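Local structure of cytochrome P450 (Picrophilus torridus, 2RFB) at residues Val21-Val24 and Leu25-Lys29; Ile201-Ile204 and Asp205-Asp209; Phe271-Asp275 and Leu276-Gly280; Ala308-Asp311 and Ile312-Phe316. The protein binds heme b and probably acts as a monooxygenase that puts one atom of molecular oxygen into an organic substrate. All coordinates share one frame; numbering follows the deposited sequence.

Interaction 1: residues Val21-Val24 and Leu25-Lys29; sequences VKHV and LMNDK
His23 and Asn27 meet at the C-terminal end of helix 18-26, where the side chain of Asn27 turns back to hold the last turn. Asn27 is the first residue to leave helical backbone geometry. Its CG sits opposite the carbonyl carbon and beside the backbone N (chi1 -71°), which brings the amide back over the helix end. Asn27 ND2 gives a nearly straight bond to His23 O at 2.8 Å, and that oxygen lies in the amide plane. A second, weak bond reaches the same oxygen from Asn27 N, at 3.1 Å. The imidazole of His23 lies close by: CD2 of His23 is 3.3 Å from ND2 of Asn27, and the ring and amide planes are 47° apart. An alanine here would lack the amide, and His23 O would probably be left with just the weak backbone bond from this residue. Elsewhere on the helix, Val21 and Leu25 lie side by side and point the same way, with Val21 CG1 3.9 Å from Leu25 CD1. This apolar pair is buried, with Leu261 of helix 261-264 against both. Leu25 also touches Arg238, a heme-binding residue, and comes within about 4 Å of the heme, measured between nearest atoms. Lys22 and Met26 form a similar pair nearer the solvent, CG of Lys22 to CG of Met26 being 3.9 Å. The backbone bond from Met26 N to Lys22 O is 2.8 Å long. One residue further on, Asn27 N also bonds Val24 O at 3.1 Å, approaching from above the carbonyl plane.

Interaction 2: residues Ile201-Ile204 and Asp205-Asp209; sequences IRVI and DENPD
Arg202 and Glu206 form a salt bridge one turn apart, near the end of helix 175-206, the long central helix of the P450 fold. Arg202 NE is 3.0 Å from Glu206 OE2, and the bond is close to straight. The oxygen lies at the edge of the guanidinium, in its plane, but the nitrogen meets it from above the carboxylate plane. The planes of the two groups are nearly perpendicular, 87° apart. The extended Arg202 chain, with CG trans to the backbone N (chi1 -180°), carries NE to this place.

Backbone bonds and one side-chain amide close the helix. Asp205 N bonds Ile201 O at 2.9 Å, and Glu206 N bonds Arg202 O. Val203 O is gripped three ways: weakly by Glu206 N and by Asn207 N, and by Asn207 ND2 at 3.3 Å. Asn207 N also reaches Ile204 O at 3.1 Å. Pro208 has no N-H to continue the series, though its CA makes a C-H...O contact with Ile204 O at 3.5 Å.

The methyl Val203 CG1 lies 3.8 Å from the amide nitrogen Asn207 ND2. Val203 and Ile204 are buried and pack on Phe221 of helix 218-228.

Asp205 OD2 accepts from Ile321 N. Tyr229 bonds Glu206 OE1 and makes a cation-pi contact with Arg202. With both carboxylate oxygens engaged, Glu206 is likely to stay ionised and fixed in rotation.

Interaction 3: residues Phe271-Asp275 and Leu276-Gly280; sequences FDEPD and LFKIG. With SO4 (sulfate ion), chain E.
Glu273 and Lys278 meet in the meander, the irregular loop that leads toward the heme-binding cysteine loop in P450s. Within it, Glu273 to Leu276 form a type I beta turn, closed by a bond from Leu276 N to Glu273 O at 3.1 Å. The N-H approaches from above the carbonyl plane, 45° out of it.

The main side-chain link is a salt bridge between Glu273 and Lys278. Lys278 NZ is 2.8 Å from Glu273 OE1, which it meets on the anti side and out of the carboxylate plane. The lysine chain bends at chi2 and chi3 to bring its end across the glutamate. Its CE also rests 3.8 Å from Glu273 CB. The other carboxylate oxygen, Glu273 OE2, is 3.4 Å from Leu276 CD1, so Leu276 and Lys278 both lean on the same glutamate. Asp272 adds a nearby negative charge, its OD1 4.6 Å from Lys278 NZ and not in contact.

Arg281, further along the same loop, bonds the carbonyl oxygens of Asp272, Glu273 and Leu276, while Arg227 of helix 218-228 bonds Pro274 O. Glu224 accepts from Lys278 N. Glu224 and Arg227 make up the ExxR motif of that helix, and with Arg281 they are consistent with the Glu-Arg-Arg triad of P450s.

A sulfate ion, probably from the crystallisation liquor, lies beside Phe271 and Asp272. One of its oxygens, O4, comes to the edge of the Phe271 ring, near its plane. Another, O1, accepts a hydrogen bond from Asp272 N at 2.6 Å, with an N-H...O angle of 164°.

Interaction 4: residues Ala308-Asp311 and Ile312-Phe316; sequences ALND and ILNHF
Leu313 N bonds Leu309 O at 2.8 Å, almost straight, with an N-H...O angle of 169°. The matching bond one residue earlier, from Ile312 N to Ala308 O, is also 2.8 Å long. Asn314 N continues the series to Asn310 O at 2.9 Å. The bond from His315 N to Asp311 O is weak, as the helix is about to end.

Leu309 and Leu313 lie side by side and point the same way. Leu309 CG stands trans to its backbone N (chi1 -172°), which sends the side chain along the helix, where its CD1 meets Leu313 CD1 at 3.8 Å. These residues sit near the end of helix 298-315, the L helix of P450s, which follows the cysteine ligand of the heme iron. Leu309 packs on Phe221 of helix 218-228, and Leu313 on Ile211 and Ala214 of helix 211-216. Next to them, Ile312 folds back over the turn before it, with CG1 3.3 Å from Ala308 O. It also packs against Ile197 and Ile201 of helix 175-206.

The amides of Asn310 and Asn314 come close on the more exposed side, with Asn310 ND2 4.0 Å from Asn314 CG. Their planes are nearly perpendicular, 83° apart. An alanine in place of Asn310 would remove one amide, and the side chain of Asn314 would probably be freer to turn.

Phe316 is the first residue to leave helical geometry. The ring of His315 stands edge-on to it, and His315 ND1 lies 3.7 Å above the Phe316 ring plane, over the ring centre.

The four contacts follow one another along the chain in the order 1, 2, 3, 4. Interactions 1, 2 and 4 each lie at or near the end of a helix: 18-26, 175-206 and 298-315. Interaction 3 lies in the loop between helices 261-264 and 298-315. Interactions 2 and 4 have centres about 13 Å apart and touch, with Ile201 CD1 3.6 Å from Ile312 CD1. Interaction 3 touches interaction 2 through Val203 CG2 and Phe277 CE1. Interactions 2, 3 and 4 thus gather round helix 218-228, which joins the ends of helices 175-206 and 298-315 to the meander. Interaction 1 lies across the fold by the heme, its centre about 37 Å from that of interaction 4.

Interaction 1: residues Val21-Val24 and Leu25-Lys29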
loop_
_atom_site.group_PDB
_atom_site.type_symbol
_atom_site.label_atom_id
_atom_site.label_comp_id
_atom_site.label_asym_id
_atom_site.label_seq_id
_atom_site.Cartn_x
_atom_site.Cartn_y
_atom_site.Cartn_z
ATOM N N VAL A 21 5.992 7.718 16.683
ATOM C CA VAL A 21 5.124 7.309 15.579
ATOM C C VAL A 21 4.182 6.216 16.076
ATOM O O VAL A 21 2.963 6.329 15.961
ATOM C CB VAL A 21 5.916 6.882 14.301
ATOM C CG1 VAL A 21 4.982 6.286 13.240
ATOM C CG2 VAL A 21 6.685 8.097 13.688
ATOM N N LYS A 22 4.745 5.198 16.720
ATOM C CA LYS A 22 3.971 4.085 17.309
ATOM C C LYS A 22 2.965 4.501 18.378
ATOM O O LYS A 22 1.834 3.982 18.381
ATOM C CB LYS A 22 4.927 3.090 17.919
ATOM C CG LYS A 22 4.300 1.816 18.291
ATOM C CD LYS A 22 5.423 0.868 18.556
ATOM C CE LYS A 22 4.931 -0.380 19.098
ATOM N NZ LYS A 22 5.974 -0.837 20.063
ATOM N N HIS A 23 3.367 5.413 19.275
ATOM C CA HIS A 23 2.465 5.928 20.276
ATOM C C HIS A 23 1.258 6.550 19.548
ATOM O O HIS A 23 0.096 6.235 19.814
ATOM C CB HIS A 23 3.160 6.987 21.127
ATOM C CG HIS A 23 2.242 7.670 22.092
ATOM N ND1 HIS A 23 1.796 8.966 21.913
ATOM C CD2 HIS A 23 1.643 7.219 23.221
ATOM C CE1 HIS A 23 0.987 9.291 22.911
ATOM N NE2 HIS A 23 0.879 8.253 23.718
ATOM N N VAL A 24 1.538 7.417 18.587
ATOM C CA VAL A 24 0.438 8.062 17.878
ATOM C C VAL A 24 -0.459 7.000 17.219
ATOM O O VAL A 24 -1.642 6.948 17.489
ATOM C CB VAL A 24 0.959 9.132 16.836
ATOM C CG1 VAL A 24 -0.100 9.431 15.784
ATOM C CG2 VAL A 24 1.441 10.379 17.569
ATOM N N LEU A 25 0.086 6.138 16.377
ATOM C CA LEU A 25 -0.768 5.160 15.653
ATOM C C LEU A 25 -1.464 4.179 16.594
ATOM O O LEU A 25 -2.541 3.736 16.304
ATOM C CB LEU A 25 0.027 4.393 14.571
ATOM C CG LEU A 25 0.637 5.278 13.497
ATOM C CD1 LEU A 25 1.541 4.502 12.562
ATOM C CD2 LEU A 25 -0.545 5.849 12.734
ATOM N N MET A 26 -0.834 3.792 17.692
ATOM C CA MET A 26 -1.488 2.829 18.609
ATOM C C MET A 26 -2.599 3.498 19.439
ATOM O O MET A 26 -3.408 2.816 20.084
ATOM C CB MET A 26 -0.467 2.223 19.582
ATOM C CG MET A 26 0.530 1.233 18.980
ATOM S SD MET A 26 -0.262 -0.338 18.522
ATOM C CE MET A 26 -0.850 -1.022 20.028
ATOM N N ASN A 27 -2.627 4.836 19.461
ATOM C CA ASN A 27 -3.645 5.543 20.282
ATOM C C ASN A 27 -4.704 6.203 19.349
ATOM O O ASN A 27 -4.848 7.431 19.259
ATOM C CB ASN A 27 -2.995 6.488 21.316
ATOM C CG ASN A 27 -2.299 5.734 22.474
ATOM O OD1 ASN A 27 -2.909 5.404 23.492
ATOM N ND2 ASN A 27 -1.012 5.513 22.337
ATOM N N ASP A 28 -5.417 5.324 18.649
ATOM C CA ASP A 28 -6.536 5.667 17.769
ATOM C C ASP A 28 -7.635 6.533 18.406
ATOM O O ASP A 28 -8.166 7.385 17.722
ATOM C CB ASP A 28 -7.132 4.386 17.193
ATOM C CG ASP A 28 -7.527 3.424 18.270
ATOM O OD1 ASP A 28 -6.674 2.708 18.797
ATOM O OD2 ASP A 28 -8.714 3.408 18.654
ATOM N N LYS A 29 -7.980 6.309 19.678
ATOM C CA LYS A 29 -8.908 7.169 20.425
ATOM C C LYS A 29 -8.398 8.557 20.810
ATOM O O LYS A 29 -9.207 9.459 21.094
ATOM C CB LYS A 29 -9.390 6.498 21.737
ATOM C CG LYS A 29 -10.156 5.169 21.517
ATOM C CD LYS A 29 -10.509 4.491 22.820
ATOM C CE LYS A 29 -11.314 3.214 22.539
ATOM N NZ LYS A 29 -12.113 2.756 23.732
#

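Interaction 2: residues Ile201-Ile204 and Asp205-Asp209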
loop_
_atom_site.group_PDB
_atom_site.type_symbol
_atom_site.label_atom_id
_atom_site.label_comp_id
_atom_site.label_asym_id
_atom_site.label_seq_id
_atom_site.Cartn_x
_atom_site.Cartn_y
_atom_site.Cartn_z
ATOM N N ILE A 201 14.214 -3.482 -6.418
ATOM C CA ILE A 201 15.148 -3.577 -7.539
ATOM C C ILE A 201 16.283 -2.615 -7.182
ATOM O O ILE A 201 17.451 -2.925 -7.367
ATOM C CB ILE A 201 14.457 -3.278 -8.919
ATOM C CG1 ILE A 201 13.521 -4.427 -9.294
ATOM C CG2 ILE A 201 15.479 -3.009 -10.032
ATOM C CD1 ILE A 201 12.480 -4.079 -10.360
ATOM N N ARG A 202 15.939 -1.475 -6.609
ATOM C CA ARG A 202 16.951 -0.567 -6.122
ATOM C C ARG A 202 17.883 -1.179 -5.033
ATOM O O ARG A 202 19.093 -0.940 -4.998
ATOM C CB ARG A 202 16.251 0.680 -5.614
ATOM C CG ARG A 202 17.160 1.701 -5.093
ATOM C CD ARG A 202 16.390 2.922 -4.717
ATOM N NE ARG A 202 17.300 3.905 -4.115
ATOM C CZ ARG A 202 16.892 4.999 -3.481
ATOM N NH1 ARG A 202 15.598 5.288 -3.373
ATOM N NH2 ARG A 202 17.777 5.812 -2.970
ATOM N N VAL A 203 17.351 -1.969 -4.118
ATOM C CA VAL A 203 18.269 -2.566 -3.141
ATOM C C VAL A 203 19.258 -3.439 -3.915
ATOM O O VAL A 203 20.482 -3.352 -3.688
ATOM C CB VAL A 203 17.542 -3.404 -2.052
ATOM C CG1 VAL A 203 18.574 -4.223 -1.224
ATOM C CG2 VAL A 203 16.658 -2.520 -1.197
ATOM N N ILE A 204 18.740 -4.278 -4.812
ATOM C CA ILE A 204 19.601 -5.202 -5.551
ATOM C C ILE A 204 20.706 -4.440 -6.317
ATOM O O ILE A 204 21.888 -4.761 -6.178
ATOM C CB ILE A 204 18.838 -6.083 -6.554
ATOM C CG1 ILE A 204 17.751 -6.936 -5.862
ATOM C CG2 ILE A 204 19.830 -6.959 -7.312
ATOM C CD1 ILE A 204 18.312 -7.870 -4.789
ATOM N N ASP A 205 20.306 -3.449 -7.120
ATOM C CA ASP A 205 21.213 -2.506 -7.766
ATOM C C ASP A 205 22.284 -1.987 -6.821
ATOM O O ASP A 205 23.431 -1.869 -7.207
ATOM C CB ASP A 205 20.408 -1.299 -8.304
ATOM C CG ASP A 205 21.300 -0.182 -8.892
ATOM O OD1 ASP A 205 21.377 0.918 -8.279
ATOM O OD2 ASP A 205 21.916 -0.427 -9.952
ATOM N N GLU A 206 21.915 -1.655 -5.586
ATOM C CA GLU A 206 22.870 -1.015 -4.659
ATOM C C GLU A 206 23.697 -2.023 -3.872
ATOM O O GLU A 206 24.752 -1.706 -3.352
ATOM C CB GLU A 206 22.174 -0.000 -3.735
ATOM C CG GLU A 206 21.635 1.225 -4.473
ATOM C CD GLU A 206 20.644 2.056 -3.637
ATOM O OE1 GLU A 206 20.324 1.673 -2.476
ATOM O OE2 GLU A 206 20.202 3.128 -4.122
ATOM N N ASN A 207 23.238 -3.260 -3.811
ATOM C CA ASN A 207 23.918 -4.268 -3.004
ATOM C C ASN A 207 24.013 -5.538 -3.810
ATOM O O ASN A 207 23.327 -6.500 -3.549
ATOM C CB ASN A 207 23.132 -4.480 -1.708
ATOM C CG ASN A 207 23.081 -3.224 -0.843
ATOM O OD1 ASN A 207 24.029 -2.921 -0.149
ATOM N ND2 ASN A 207 21.968 -2.507 -0.868
ATOM N N PRO A 208 24.835 -5.535 -4.850
ATOM C CA PRO A 208 24.793 -6.702 -5.736
ATOM C C PRO A 208 25.179 -8.080 -5.148
ATOM O O PRO A 208 24.896 -9.105 -5.766
ATOM C CB PRO A 208 25.737 -6.312 -6.892
ATOM C CG PRO A 208 26.594 -5.215 -6.349
ATOM C CD PRO A 208 25.779 -4.498 -5.309
ATOM N N ASP A 209 25.821 -8.184 -4.001
ATOM C CA ASP A 209 26.022 -9.569 -3.590
ATOM C C ASP A 209 24.995 -10.058 -2.566
ATOM O O ASP A 209 25.155 -11.134 -1.968
ATOM C CB ASP A 209 27.483 -9.890 -3.221
ATOM C CG ASP A 209 28.093 -8.858 -2.314
ATOM O OD1 ASP A 209 29.294 -8.530 -2.511
ATOM O OD2 ASP A 209 27.358 -8.372 -1.426
#

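Interaction 3: residues Phe271-Asp275 and Leu276-Gly280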
loop_
_atom_site.group_PDB
_atom_site.type_symbol
_atom_site.label_atom_id
_atom_site.label_comp_id
_atom_site.label_asym_id
_atom_site.label_seq_id
_atom_site.Cartn_x
_atom_site.Cartn_y
_atom_site.Cartn_z
ATOM N N PHE A 271 16.728 0.178 15.642
ATOM C CA PHE A 271 17.413 -0.662 14.697
ATOM C C PHE A 271 18.893 -0.412 14.797
ATOM O O PHE A 271 19.342 0.728 14.668
ATOM C CB PHE A 271 16.905 -0.374 13.285
ATOM C CG PHE A 271 15.431 -0.568 13.122
ATOM C CD1 PHE A 271 14.573 0.527 13.114
ATOM C CD2 PHE A 271 14.888 -1.845 12.987
ATOM C CE1 PHE A 271 13.208 0.372 12.974
ATOM C CE2 PHE A 271 13.473 -2.029 12.829
ATOM C CZ PHE A 271 12.639 -0.902 12.817
ATOM N N ASP A 272 19.664 -1.463 15.029
ATOM C CA ASP A 272 21.126 -1.321 15.024
ATOM C C ASP A 272 21.533 -1.068 13.576
ATOM O O ASP A 272 21.101 -1.780 12.665
ATOM C CB ASP A 272 21.797 -2.596 15.534
ATOM C CG ASP A 272 23.109 -2.323 16.265
ATOM O OD1 ASP A 272 24.170 -2.750 15.747
ATOM O OD2 ASP A 272 23.087 -1.707 17.374
ATOM N N GLU A 273 22.322 -0.023 13.361
ATOM C CA GLU A 273 22.823 0.328 12.047
ATOM C C GLU A 273 21.699 0.541 11.055
ATOM O O GLU A 273 21.607 -0.139 10.024
ATOM C CB GLU A 273 23.843 -0.717 11.566
ATOM C CG GLU A 273 25.132 -0.713 12.423
ATOM C CD GLU A 273 26.228 -1.621 11.875
ATOM O OE1 GLU A 273 26.131 -2.854 12.059
ATOM O OE2 GLU A 273 27.196 -1.101 11.262
ATOM N N PRO A 274 20.838 1.527 11.345
ATOM C CA PRO A 274 19.619 1.830 10.549
ATOM C C PRO A 274 19.879 2.082 9.073
ATOM O O PRO A 274 19.089 1.657 8.229
ATOM C CB PRO A 274 19.067 3.079 11.229
ATOM C CG PRO A 274 20.277 3.673 11.972
ATOM C CD PRO A 274 21.000 2.461 12.472
ATOM N N ASP A 275 20.987 2.718 8.724
ATOM C CA ASP A 275 21.251 2.992 7.288
ATOM C C ASP A 275 21.886 1.862 6.481
ATOM O O ASP A 275 22.256 2.053 5.325
ATOM C CB ASP A 275 21.909 4.354 7.088
ATOM C CG ASP A 275 21.112 5.489 7.823
ATOM O OD1 ASP A 275 19.869 5.607 7.635
ATOM O OD2 ASP A 275 21.724 6.217 8.649
ATOM N N LEU A 276 21.928 0.671 7.060
ATOM C CA LEU A 276 22.368 -0.500 6.335
ATOM C C LEU A 276 21.239 -1.527 6.094
ATOM O O LEU A 276 20.363 -1.727 6.929
ATOM C CB LEU A 276 23.543 -1.183 7.087
ATOM C CG LEU A 276 24.893 -0.436 7.285
ATOM C CD1 LEU A 276 25.847 -1.237 8.142
ATOM C CD2 LEU A 276 25.564 -0.101 5.943
ATOM N N PHE A 277 21.317 -2.223 4.980
ATOM C CA PHE A 277 20.392 -3.263 4.662
ATOM C C PHE A 277 20.813 -4.599 5.251
ATOM O O PHE A 277 21.770 -5.222 4.802
ATOM C CB PHE A 277 20.317 -3.380 3.147
ATOM C CG PHE A 277 19.123 -4.103 2.657
ATOM C CD1 PHE A 277 17.956 -3.400 2.349
ATOM C CD2 PHE A 277 19.159 -5.502 2.493
ATOM C CE1 PHE A 277 16.844 -4.073 1.894
ATOM C CE2 PHE A 277 18.040 -6.191 2.026
ATOM C CZ PHE A 277 16.878 -5.468 1.713
ATOM N N LYS A 278 20.068 -5.061 6.236
ATOM C CA LYS A 278 20.353 -6.332 6.884
ATOM C C LYS A 278 19.055 -7.107 6.953
ATOM O O LYS A 278 18.094 -6.664 7.633
ATOM C CB LYS A 278 20.838 -6.095 8.306
ATOM C CG LYS A 278 22.023 -5.123 8.457
ATOM C CD LYS A 278 22.860 -5.549 9.690
ATOM C CE LYS A 278 23.396 -4.362 10.500
ATOM N NZ LYS A 278 24.245 -4.844 11.638
ATOM N N ILE A 279 19.012 -8.221 6.221
ATOM C CA ILE A 279 17.928 -9.189 6.310
ATOM C C ILE A 279 18.004 -9.796 7.700
ATOM O O ILE A 279 19.100 -10.051 8.185
ATOM C CB ILE A 279 18.118 -10.370 5.305
ATOM C CG1 ILE A 279 17.999 -9.937 3.875
ATOM C CG2 ILE A 279 17.122 -11.486 5.555
ATOM C CD1 ILE A 279 18.734 -10.903 2.930
ATOM N N GLY A 280 16.847 -10.051 8.308
ATOM C CA GLY A 280 16.729 -10.802 9.564
ATOM C C GLY A 280 16.767 -9.953 10.815
ATOM O O GLY A 280 17.130 -10.449 11.877
HETATM S S SO4 E . 18.651 -4.888 14.719
HETATM O O1 SO4 E . 18.969 -3.892 15.740
HETATM O O2 SO4 E . 19.710 -4.805 13.714
HETATM O O3 SO4 E . 18.620 -6.278 15.186
HETATM O O4 SO4 E . 17.297 -4.499 14.270
#

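Interaction 4: residues Ala308-Asp311 and Ile312-Phe316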
loop_
_atom_site.group_PDB
_atom_site.type_symbol
_atom_site.label_atom_id
_atom_site.label_comp_id
_atom_site.label_asym_id
_atom_site.label_seq_id
_atom_site.Cartn_x
_atom_site.Cartn_y
_atom_site.Cartn_z
ATOM N N ALA A 308 7.411 -11.500 -6.869
ATOM C CA ALA A 308 8.051 -10.524 -7.767
ATOM C C ALA A 308 9.562 -10.590 -7.645
ATOM O O ALA A 308 10.260 -10.712 -8.633
ATOM C CB ALA A 308 7.548 -9.086 -7.510
ATOM N N LEU A 309 10.061 -10.534 -6.416
ATOM C CA LEU A 309 11.486 -10.765 -6.164
ATOM C C LEU A 309 11.973 -12.071 -6.781
ATOM O O LEU A 309 12.914 -12.079 -7.588
ATOM C CB LEU A 309 11.749 -10.799 -4.669
ATOM C CG LEU A 309 13.211 -10.831 -4.229
ATOM C CD1 LEU A 309 13.983 -9.486 -4.551
ATOM C CD2 LEU A 309 13.156 -11.096 -2.745
ATOM N N ASN A 310 11.340 -13.176 -6.446
ATOM C CA ASN A 310 11.801 -14.388 -7.031
ATOM C C ASN A 310 11.863 -14.337 -8.581
ATOM O O ASN A 310 12.888 -14.685 -9.208
ATOM C CB ASN A 310 10.971 -15.572 -6.553
ATOM C CG ASN A 310 11.645 -16.872 -6.830
ATOM O OD1 ASN A 310 10.998 -17.876 -7.050
ATOM N ND2 ASN A 310 12.959 -16.859 -6.846
ATOM N N ASP A 311 10.775 -13.907 -9.193
ATOM C CA ASP A 311 10.741 -13.811 -10.633
ATOM C C ASP A 311 11.759 -12.834 -11.206
ATOM O O ASP A 311 12.341 -13.114 -12.267
ATOM C CB ASP A 311 9.348 -13.405 -11.104
ATOM C CG ASP A 311 8.380 -14.562 -11.090
ATOM O OD1 ASP A 311 8.806 -15.726 -10.838
ATOM O OD2 ASP A 311 7.194 -14.296 -11.353
ATOM N N ILE A 312 11.980 -11.698 -10.539
ATOM C CA ILE A 312 12.913 -10.732 -11.085
ATOM C C ILE A 312 14.281 -11.326 -10.933
ATOM O O ILE A 312 15.078 -11.299 -11.828
ATOM C CB ILE A 312 12.826 -9.387 -10.376
ATOM C CG1 ILE A 312 11.617 -8.607 -10.847
ATOM C CG2 ILE A 312 14.114 -8.563 -10.519
ATOM C CD1 ILE A 312 11.281 -7.481 -9.847
ATOM N N LEU A 313 14.562 -11.907 -9.794
ATOM C CA LEU A 313 15.900 -12.439 -9.617
ATOM C C LEU A 313 16.227 -13.592 -10.554
ATOM O O LEU A 313 17.389 -13.704 -10.963
ATOM C CB LEU A 313 16.186 -12.770 -8.155
ATOM C CG LEU A 313 16.371 -11.558 -7.223
ATOM C CD1 LEU A 313 16.465 -12.036 -5.790
ATOM C CD2 LEU A 313 17.639 -10.874 -7.575
ATOM N N ASN A 314 15.241 -14.421 -10.931
ATOM C CA ASN A 314 15.537 -15.548 -11.837
ATOM C C ASN A 314 15.531 -15.173 -13.326
ATOM O O ASN A 314 15.949 -15.952 -14.165
ATOM C CB ASN A 314 14.578 -16.728 -11.611
ATOM C CG ASN A 314 14.834 -17.455 -10.304
ATOM O OD1 ASN A 314 14.150 -17.219 -9.312
ATOM N ND2 ASN A 314 15.819 -18.323 -10.290
ATOM N N HIS A 315 15.006 -14.001 -13.651
ATOM C CA HIS A 315 14.930 -13.569 -15.027
ATOM C C HIS A 315 16.196 -12.826 -15.475
ATOM O O HIS A 315 16.662 -13.022 -16.581
ATOM C CB HIS A 315 13.677 -12.699 -15.264
ATOM C CG HIS A 315 13.375 -12.501 -16.709
ATOM N ND1 HIS A 315 13.790 -11.387 -17.407
ATOM C CD2 HIS A 315 12.779 -13.317 -17.615
ATOM C CE1 HIS A 315 13.434 -11.515 -18.679
ATOM N NE2 HIS A 315 12.819 -12.675 -18.833
ATOM N N PHE A 316 16.755 -11.989 -14.609
ATOM C CA PHE A 316 17.976 -11.246 -14.947
ATOM C C PHE A 316 19.257 -11.858 -14.318
ATOM O O PHE A 316 19.219 -12.358 -13.216
ATOM C CB PHE A 316 17.804 -9.769 -14.529
ATOM C CG PHE A 316 16.604 -9.095 -15.157
ATOM C CD1 PHE A 316 16.623 -8.712 -16.498
ATOM C CD2 PHE A 316 15.451 -8.862 -14.412
ATOM C CE1 PHE A 316 15.491 -8.081 -17.079
ATOM C CE2 PHE A 316 14.327 -8.249 -14.980
ATOM C CZ PHE A 316 14.347 -7.851 -16.297
#